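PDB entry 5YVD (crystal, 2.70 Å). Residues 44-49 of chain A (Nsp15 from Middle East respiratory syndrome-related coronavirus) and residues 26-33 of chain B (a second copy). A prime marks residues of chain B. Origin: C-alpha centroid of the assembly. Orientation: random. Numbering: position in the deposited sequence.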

# COMPACT_ATOMS: atom_id res chain seq x y z
N GLU A 44 -10.87 10.11 -0.18
CA GLU A 44 -10.67 8.65 -0.25
C GLU A 44 -10.63 8.26 -1.74
O GLU A 44 -11.65 8.22 -2.45
CB GLU A 44 -11.78 7.93 0.53
CG GLU A 44 -11.44 6.53 1.04
CD GLU A 44 -12.14 6.18 2.36
OE1 GLU A 44 -11.88 6.91 3.35
OE2 GLU A 44 -12.91 5.19 2.42
N ASN A 45 -9.42 8.01 -2.22
CA ASN A 45 -9.20 7.68 -3.59
C ASN A 45 -9.85 6.38 -3.95
O ASN A 45 -9.47 5.35 -3.39
CB ASN A 45 -7.70 7.54 -3.83
CG ASN A 45 -7.36 7.41 -5.29
OD1 ASN A 45 -8.22 7.49 -6.15
ND2 ASN A 45 -6.08 7.25 -5.57
N LYS A 46 -10.79 6.40 -4.89
CA LYS A 46 -11.32 5.16 -5.48
C LYS A 46 -10.98 5.03 -6.96
O LYS A 46 -11.62 4.30 -7.69
CB LYS A 46 -12.83 5.09 -5.29
CG LYS A 46 -13.30 5.41 -3.88
CD LYS A 46 -12.67 4.50 -2.86
CE LYS A 46 -13.53 4.42 -1.61
NZ LYS A 46 -13.17 3.19 -0.85
N THR A 47 -9.94 5.73 -7.38
CA THR A 47 -9.56 5.89 -8.77
C THR A 47 -8.37 5.00 -9.05
O THR A 47 -7.79 4.42 -8.13
CB THR A 47 -9.16 7.36 -8.99
OG1 THR A 47 -10.31 8.15 -8.70
CG2 THR A 47 -8.80 7.63 -10.37
N THR A 48 -8.02 4.86 -10.33
CA THR A 48 -6.74 4.24 -10.71
C THR A 48 -5.65 5.28 -10.82
O THR A 48 -4.55 4.96 -11.29
CB THR A 48 -6.81 3.46 -12.05
OG1 THR A 48 -7.01 4.37 -13.16
CG2 THR A 48 -7.89 2.33 -11.99
N LEU A 49 -5.94 6.50 -10.37
CA LEU A 49 -4.99 7.61 -10.47
C LEU A 49 -4.28 7.88 -9.12
O LEU A 49 -4.80 7.53 -8.05
CB LEU A 49 -5.70 8.86 -10.95
CG LEU A 49 -6.28 8.81 -12.36
CD1 LEU A 49 -7.13 10.03 -12.63
CD2 LEU A 49 -5.18 8.73 -13.42
N VAL B 26 -4.79 -4.46 -11.38
CA VAL B 26 -4.79 -4.77 -9.94
C VAL B 26 -4.07 -3.67 -9.16
O VAL B 26 -2.85 -3.55 -9.22
CB VAL B 26 -4.06 -6.09 -9.60
CG1 VAL B 26 -4.19 -6.40 -8.11
CG2 VAL B 26 -4.62 -7.24 -10.42
N VAL B 27 -4.84 -2.88 -8.41
CA VAL B 27 -4.31 -1.71 -7.80
C VAL B 27 -4.54 -1.82 -6.31
O VAL B 27 -5.62 -1.53 -5.81
CB VAL B 27 -4.99 -0.43 -8.34
CG1 VAL B 27 -4.20 0.81 -7.91
CG2 VAL B 27 -5.15 -0.47 -9.86
N ASN B 28 -3.48 -2.23 -5.62
CA ASN B 28 -3.47 -2.43 -4.17
C ASN B 28 -4.55 -3.45 -3.83
O ASN B 28 -4.49 -4.59 -4.27
CB ASN B 28 -3.66 -1.09 -3.43
CG ASN B 28 -2.55 -0.09 -3.72
OD1 ASN B 28 -2.84 1.07 -3.99
ND2 ASN B 28 -1.28 -0.52 -3.67
N ASP B 29 -5.55 -3.02 -3.08
CA ASP B 29 -6.65 -3.88 -2.67
C ASP B 29 -7.79 -3.99 -3.70
O ASP B 29 -8.77 -4.69 -3.46
CB ASP B 29 -7.19 -3.34 -1.35
CG ASP B 29 -7.81 -1.96 -1.50
OD1 ASP B 29 -8.87 -1.69 -0.90
OD2 ASP B 29 -7.24 -1.13 -2.25
N LYS B 30 -7.66 -3.33 -4.86
CA LYS B 30 -8.79 -3.26 -5.81
C LYS B 30 -8.55 -3.88 -7.19
O LYS B 30 -7.42 -4.05 -7.64
CB LYS B 30 -9.24 -1.81 -5.98
CG LYS B 30 -9.72 -1.19 -4.67
CD LYS B 30 -10.13 0.27 -4.83
CE LYS B 30 -9.76 1.09 -3.60
NZ LYS B 30 -10.46 0.60 -2.39
N ILE B 31 -9.65 -4.21 -7.85
CA ILE B 31 -9.64 -4.67 -9.23
C ILE B 31 -10.47 -3.71 -10.12
O ILE B 31 -11.62 -3.39 -9.81
CB ILE B 31 -10.21 -6.09 -9.35
CG1 ILE B 31 -9.37 -7.07 -8.53
CG2 ILE B 31 -10.28 -6.52 -10.80
CD1 ILE B 31 -8.12 -7.56 -9.20
N PHE B 32 -9.86 -3.23 -11.21
CA PHE B 32 -10.55 -2.38 -12.17
C PHE B 32 -10.57 -3.00 -13.54
O PHE B 32 -9.68 -3.75 -13.87
CB PHE B 32 -9.86 -1.05 -12.29
CG PHE B 32 -9.89 -0.23 -11.04
CD1 PHE B 32 -10.78 0.81 -10.91
CD2 PHE B 32 -8.99 -0.47 -10.03
CE1 PHE B 32 -10.80 1.57 -9.75
CE2 PHE B 32 -8.98 0.31 -8.89
CZ PHE B 32 -9.88 1.32 -8.75
N THR B 33 -11.56 -2.65 -14.35
CA THR B 33 -11.59 -3.09 -15.75
C THR B 33 -11.91 -1.93 -16.66
O THR B 33 -12.71 -1.07 -16.32
CB THR B 33 -12.62 -4.24 -15.95
OG1 THR B 33 -12.42 -4.92 -17.20
CG2 THR B 33 -14.06 -3.73 -15.87

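The contact between the two stretches is small, burying 264 Å² over both sides, and with hydrogens placed no hydrogen bond crosses it. What holds the stretches against each other here is packing, centred on the ring of Phe32′.

The best-defined interaction is a CH-pi contact. Thr48 CG2 lies 3.4 Å from the centroid of the Phe32′ ring and 13° off the ring normal, so the methyl group sits almost squarely over one face. The closest single ring atom, Phe32′ CG, is also 3.4 Å from Thr48 CG2. The same methyl reaches Val27′ CG2 at a looser 4.5 Å, extending the apolar patch to the neighbouring strand of the hairpin. Thr48 OG1 finds its hydrogen bond elsewhere in the structure.

Backbone carbonyls supply the polar approaches to the ring. Lys46 O is 3.5 Å from Phe32′ CE1 and lies near the ring plane, at the edge, where the aromatic hydrogens carry partial positive charge. Thr47 O comes within 3.8 Å of Phe32′ CZ.

The charged contact is unfavourable in itself: Lys46 NZ and Lys30′ NZ are 4.1 Å apart. Each amine has an acidic partner within its own chain. Lys30′ NZ forms a salt bridge with Asp29′ OD1 at 3.2 Å, whereas the bridge from Lys46 NZ to Glu44 OE2 is long at 3.8 Å. These carboxylates can offset part of the repulsion.

Internal hydrogen bonds brace both surfaces. In chain A, Thr47 N donates to Asn45 OD1 (2.8 Å, 151°) and Asn45 ND2 to Leu49 O (2.8 Å, 159°), so one amide side chain ties together a segment largely lacking regular structure. In chain B, a type II′ turn from Val27′ to Lys30′ is closed by reciprocal backbone bonds, Val27′ N to Lys30′ O and Lys30′ N to Val27′ O, both 2.9 Å.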